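PDB 6IXZ: sortase family protein from Clostridium perfringens, which probably acts as a class C sortase, a membrane-anchored cysteine transpeptidase of the kind that links pilin subunits through an acyl-thioester intermediate. Local coordinates for residues V81-T94 / S105-F119. Sequence-based numbering, arbitrary orientation.
Sequences VDILKKGVGVLEGT and SVLSAHTGLANQKLF
Strand 88-90 pairs antiparallel with strand 105-109 in the sortase beta-barrel, and the short helices 81-86 and 111-114 meet beside the pair. Gly89 and Ser108 form a hydrogen-bonded pair: Gly89 N donates to Ser108 O (3.0 Å), and Ser108 N returns an almost straight bond to Gly89 O (2.7 Å, 177° at the hydrogen). Leu91 N continues the ladder to Val106 O. Past the strand, the type II turn Leu91-Thr94 replaces a backbone acceptor with a side chain. Thr94 OG1 takes the N-H of Val106 and donates to Leu91 O. Chi1 of 75° sets this hydroxyl between its own backbone N and carbonyl carbon, while CG2 packs on Val106 CG2.

On the face that carries Val90 and Leu107, Val88 CG2 lies over a face of the Phe119 ring, 4.1 Å from its centroid, and CG1 rests on Leu107 CB. Between the helices, Leu113 CD2 meets Val81 CG1 at 3.6 Å and CD1 reaches Leu84 CB. Leu84 CD1 touches CB of His110, the predicted catalytic histidine, whose side chain adjoins Cys172. One water donates to Leu84 O and Gly87 O and accepts from His110 N at 2.8 Å.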
loop_
_atom_site.group_PDB
_atom_site.type_symbol
_atom_site.label_atom_id
_atom_site.label_comp_id
_atom_site.label_asym_id
_atom_site.label_seq_id
_atom_site.Cartn_x
_atom_site.Cartn_y
_atom_site.Cartn_z
ATOM N N VAL A 81 2.692 -9.569 -12.087
ATOM C CA VAL A 81 2.157 -8.876 -13.247
ATOM C C VAL A 81 0.635 -9.005 -13.324
ATOM O O VAL A 81 -0.072 -8.032 -13.559
ATOM C CB VAL A 81 2.835 -9.402 -14.526
ATOM C CG1 VAL A 81 2.143 -8.868 -15.768
ATOM C CG2 VAL A 81 4.298 -8.980 -14.522
ATOM N N ASP A 82 0.112 -10.157 -12.945
ATOM C CA ASP A 82 -1.334 -10.350 -12.970
ATOM C C ASP A 82 -2.106 -9.503 -11.933
ATOM O O ASP A 82 -3.216 -9.044 -12.185
ATOM C CB ASP A 82 -1.658 -11.826 -12.810
ATOM C CG ASP A 82 -1.087 -12.413 -11.560
ATOM O OD1 ASP A 82 -1.884 -12.957 -10.774
ATOM O OD2 ASP A 82 0.147 -12.336 -11.351
ATOM N N ILE A 83 -1.458 -9.159 -10.837
ATOM C CA ILE A 83 -2.115 -8.321 -9.836
ATOM C C ILE A 83 -1.974 -6.844 -10.151
ATOM O O ILE A 83 -2.924 -6.087 -9.998
ATOM C CB ILE A 83 -1.586 -8.602 -8.433
ATOM C CG1 ILE A 83 -2.122 -9.963 -7.953
ATOM C CG2 ILE A 83 -2.000 -7.470 -7.490
ATOM C CD1 ILE A 83 -1.037 -10.890 -7.433
ATOM N N LEU A 84 -0.855 -6.458 -10.744
ATOM C CA LEU A 84 -0.660 -5.073 -11.121
ATOM C C LEU A 84 -1.481 -4.703 -12.324
ATOM O O LEU A 84 -1.744 -3.524 -12.542
ATOM C CB LEU A 84 0.806 -4.743 -11.395
ATOM C CG LEU A 84 1.823 -4.687 -10.254
ATOM C CD1 LEU A 84 3.202 -4.406 -10.813
ATOM C CD2 LEU A 84 1.486 -3.653 -9.182
ATOM N N LYS A 85 -1.891 -5.701 -13.114
ATOM C CA LYS A 85 -2.876 -5.476 -14.178
ATOM C C LYS A 85 -4.211 -5.035 -13.580
ATOM O O LYS A 85 -4.935 -4.266 -14.216
ATOM C CB LYS A 85 -3.077 -6.733 -15.035
ATOM C CG LYS A 85 -2.021 -6.966 -16.104
ATOM C CD LYS A 85 -2.263 -8.311 -16.802
ATOM C CE LYS A 85 -1.133 -8.645 -17.770
ATOM N NZ LYS A 85 -1.512 -9.735 -18.718
ATOM N N LYS A 86 -4.539 -5.496 -12.366
ATOM C CA LYS A 86 -5.800 -5.105 -11.694
ATOM C C LYS A 86 -5.738 -3.784 -10.899
ATOM O O LYS A 86 -6.756 -3.081 -10.722
ATOM C CB LYS A 86 -6.235 -6.196 -10.711
ATOM C CG LYS A 86 -6.540 -7.543 -11.336
ATOM C CD LYS A 86 -7.265 -8.414 -10.313
ATOM C CE LYS A 86 -6.809 -9.853 -10.350
ATOM N NZ LYS A 86 -6.709 -10.389 -8.964
ATOM N N GLY A 87 -4.628 -3.560 -10.226
ATOM C CA GLY A 87 -4.528 -2.378 -9.359
ATOM C C GLY A 87 -3.292 -2.342 -8.480
ATOM O O GLY A 87 -2.256 -2.961 -8.767
ATOM N N VAL A 88 -3.375 -1.477 -7.480
ATOM C CA VAL A 88 -2.280 -1.174 -6.576
ATOM C C VAL A 88 -2.035 -2.370 -5.698
ATOM O O VAL A 88 -2.989 -2.947 -5.156
ATOM C CB VAL A 88 -2.667 -0.011 -5.640
ATOM C CG1 VAL A 88 -1.511 0.302 -4.676
ATOM C CG2 VAL A 88 -3.032 1.194 -6.450
ATOM N N GLY A 89 -0.757 -2.692 -5.529
ATOM C CA GLY A 89 -0.318 -3.834 -4.783
ATOM C C GLY A 89 0.738 -3.475 -3.758
ATOM O O GLY A 89 1.656 -2.700 -4.041
ATOM N N VAL A 90 0.628 -4.090 -2.581
ATOM C CA VAL A 90 1.675 -4.006 -1.555
ATOM C C VAL A 90 2.920 -4.762 -2.042
ATOM O O VAL A 90 2.830 -5.937 -2.407
ATOM C CB VAL A 90 1.227 -4.604 -0.197
ATOM C CG1 VAL A 90 2.344 -4.483 0.837
ATOM C CG2 VAL A 90 -0.055 -3.967 0.320
ATOM N N LEU A 91 4.075 -4.100 -2.011
ATOM C CA LEU A 91 5.314 -4.708 -2.495
ATOM C C LEU A 91 5.860 -5.778 -1.524
ATOM O O LEU A 91 5.965 -5.558 -0.308
ATOM C CB LEU A 91 6.357 -3.608 -2.725
ATOM C CG LEU A 91 7.699 -4.104 -3.206
ATOM C CD1 LEU A 91 7.550 -4.833 -4.533
ATOM C CD2 LEU A 91 8.711 -2.979 -3.279
ATOM N N GLU A 92 6.221 -6.936 -2.075
ATOM C CA GLU A 92 6.694 -8.069 -1.281
ATOM C C GLU A 92 7.917 -7.681 -0.497
ATOM O O GLU A 92 8.743 -6.925 -0.983
ATOM C CB GLU A 92 7.023 -9.262 -2.193
ATOM C CG GLU A 92 5.796 -9.903 -2.819
ATOM C CD GLU A 92 5.395 -9.263 -4.131
ATOM O OE1 GLU A 92 5.900 -8.160 -4.460
ATOM O OE2 GLU A 92 4.491 -9.797 -4.785
ATOM N N GLY A 93 7.989 -8.120 0.756
ATOM C CA GLY A 93 9.094 -7.734 1.625
ATOM C C GLY A 93 8.950 -6.343 2.243
ATOM O O GLY A 93 9.871 -5.871 2.907
ATOM N N THR A 94 7.812 -5.666 2.036
ATOM C CA THR A 94 7.576 -4.391 2.738
ATOM C C THR A 94 6.468 -4.589 3.739
ATOM O O THR A 94 5.758 -5.573 3.677
ATOM C CB THR A 94 7.281 -3.189 1.786
ATOM O OG1 THR A 94 5.940 -3.278 1.266
ATOM C CG2 THR A 94 8.285 -3.166 0.635
ATOM N N SER A 105 5.291 0.499 4.399
ATOM C CA SER A 105 4.600 -0.232 3.353
ATOM C C SER A 105 4.788 0.491 2.032
ATOM O O SER A 105 4.729 1.718 1.974
ATOM C CB SER A 105 3.109 -0.331 3.678
ATOM O OG SER A 105 2.450 -1.323 2.913
ATOM N N VAL A 106 5.017 -0.274 0.970
ATOM C CA VAL A 106 5.097 0.293 -0.341
ATOM C C VAL A 106 3.922 -0.169 -1.206
ATOM O O VAL A 106 3.662 -1.365 -1.337
ATOM C CB VAL A 106 6.431 -0.058 -0.992
ATOM C CG1 VAL A 106 6.568 0.669 -2.328
ATOM C CG2 VAL A 106 7.567 0.329 -0.050
ATOM N N LEU A 107 3.238 0.790 -1.817
ATOM C CA LEU A 107 2.084 0.500 -2.630
ATOM C C LEU A 107 2.401 0.817 -4.087
ATOM O O LEU A 107 2.682 1.963 -4.432
ATOM C CB LEU A 107 0.863 1.305 -2.137
ATOM C CG LEU A 107 0.569 1.242 -0.644
ATOM C CD1 LEU A 107 -0.565 2.185 -0.220
ATOM C CD2 LEU A 107 0.286 -0.186 -0.208
ATOM N N SER A 108 2.486 -0.240 -4.902
ATOM C CA SER A 108 2.990 -0.160 -6.291
ATOM C C SER A 108 1.858 -0.158 -7.333
ATOM O O SER A 108 0.970 -1.000 -7.312
ATOM C CB SER A 108 3.901 -1.366 -6.597
ATOM O OG SER A 108 4.673 -1.135 -7.761
ATOM N N ALA A 109 1.975 0.749 -8.293
ATOM C CA ALA A 109 0.991 0.964 -9.331
ATOM C C ALA A 109 1.713 0.928 -10.643
ATOM O O ALA A 109 2.745 1.576 -10.771
ATOM C CB ALA A 109 0.336 2.322 -9.173
ATOM N N HIS A 110 1.175 0.182 -11.606
ATOM C CA HIS A 110 1.741 0.113 -12.967
ATOM C C HIS A 110 0.652 0.347 -14.024
ATOM O O HIS A 110 -0.076 -0.561 -14.344
ATOM C CB HIS A 110 2.436 -1.241 -13.231
ATOM C CG HIS A 110 3.436 -1.199 -14.347
ATOM N ND1 HIS A 110 3.252 -0.449 -15.484
ATOM C CD2 HIS A 110 4.660 -1.766 -14.472
ATOM C CE1 HIS A 110 4.292 -0.589 -16.282
ATOM N NE2 HIS A 110 5.189 -1.336 -15.664
ATOM N N THR A 111 0.565 1.566 -14.562
ATOM C CA THR A 111 -0.496 1.920 -15.487
ATOM C C THR A 111 -0.244 1.323 -16.887
ATOM O O THR A 111 -1.175 0.989 -17.590
ATOM C CB THR A 111 -0.715 3.439 -15.614
ATOM O OG1 THR A 111 0.394 4.050 -16.281
ATOM C CG2 THR A 111 -0.947 4.101 -14.284
ATOM N N GLY A 112 1.008 1.070 -17.226
ATOM C CA GLY A 112 1.319 0.287 -18.436
ATOM C C GLY A 112 0.685 -1.088 -18.472
ATOM O O GLY A 112 0.326 -1.576 -19.537
ATOM N N LEU A 113 0.649 -1.770 -17.324
ATOM C CA LEU A 113 -0.047 -3.058 -17.207
ATOM C C LEU A 113 -1.568 -2.924 -16.995
ATOM O O LEU A 113 -2.371 -3.752 -17.472
ATOM C CB LEU A 113 0.555 -3.857 -16.036
ATOM C CG LEU A 113 1.926 -4.464 -16.293
ATOM C CD1 LEU A 113 2.534 -4.970 -14.997
ATOM C CD2 LEU A 113 1.854 -5.585 -17.332
ATOM N N ALA A 114 -1.930 -1.985 -16.122
ATOM C CA ALA A 114 -3.300 -1.783 -15.737
ATOM C C ALA A 114 -4.145 -1.095 -16.811
ATOM O O ALA A 114 -5.354 -1.276 -16.850
ATOM C CB ALA A 114 -3.356 -0.997 -14.444
ATOM N N ASN A 115 -3.524 -0.290 -17.668
ATOM C CA ASN A 115 -4.276 0.512 -18.643
ATOM C C ASN A 115 -5.294 1.425 -18.008
ATOM O O ASN A 115 -6.372 1.641 -18.567
ATOM C CB ASN A 115 -4.944 -0.377 -19.673
ATOM C CG ASN A 115 -3.954 -0.974 -20.612
ATOM O OD1 ASN A 115 -3.137 -0.248 -21.175
ATOM N ND2 ASN A 115 -3.915 -2.298 -20.687
ATOM N N GLN A 116 -4.933 1.942 -16.834
ATOM C CA GLN A 116 -5.798 2.817 -16.000
ATOM C C GLN A 116 -4.845 3.809 -15.298
ATOM O O GLN A 116 -3.665 3.499 -15.087
ATOM C CB GLN A 116 -6.542 1.993 -14.910
ATOM C CG GLN A 116 -7.566 0.966 -15.420
ATOM C CD GLN A 116 -8.778 1.600 -16.077
ATOM O OE1 GLN A 116 -9.167 2.713 -15.717
ATOM N NE2 GLN A 116 -9.433 0.865 -16.996
ATOM N N LYS A 117 -5.338 4.979 -14.924
ATOM C CA LYS A 117 -4.451 6.035 -14.432
ATOM C C LYS A 117 -3.789 5.636 -13.123
ATOM O O LYS A 117 -2.601 5.918 -12.895
ATOM C CB LYS A 117 -5.216 7.345 -14.244
ATOM C CG LYS A 117 -5.409 8.117 -15.547
ATOM C CD LYS A 117 -6.129 9.439 -15.339
ATOM C CE LYS A 117 -5.461 10.305 -14.281
ATOM N NZ LYS A 117 -5.852 11.738 -14.407
ATOM N N LEU A 118 -4.554 4.957 -12.271
ATOM C CA LEU A 118 -4.070 4.508 -10.948
ATOM C C LEU A 118 -3.332 5.608 -10.176
ATOM O O LEU A 118 -3.988 6.491 -9.612
ATOM C CB LEU A 118 -3.222 3.228 -11.066
ATOM C CG LEU A 118 -3.925 1.990 -11.656
ATOM C CD1 LEU A 118 -3.026 0.757 -11.578
ATOM C CD2 LEU A 118 -5.227 1.704 -10.972
ATOM N N PHE A 119 -2.008 5.504 -10.023
ATOM C CA PHE A 119 -1.259 6.489 -9.239
ATOM C C PHE A 119 -0.565 7.521 -10.112
ATOM O O PHE A 119 0.363 8.211 -9.642
ATOM C CB PHE A 119 -0.191 5.844 -8.351
ATOM C CG PHE A 119 -0.699 5.264 -7.069
ATOM C CD1 PHE A 119 -1.966 5.550 -6.590
ATOM C CD2 PHE A 119 0.174 4.558 -6.252
ATOM C CE1 PHE A 119 -2.399 5.019 -5.391
ATOM C CE2 PHE A 119 -0.258 3.999 -5.063
ATOM C CZ PHE A 119 -1.539 4.264 -4.611
HETATM O O HOH W 1 -0.785 -1.742 -10.945
HETATM O O HOH W 2 -6.741 -2.177 -14.289
#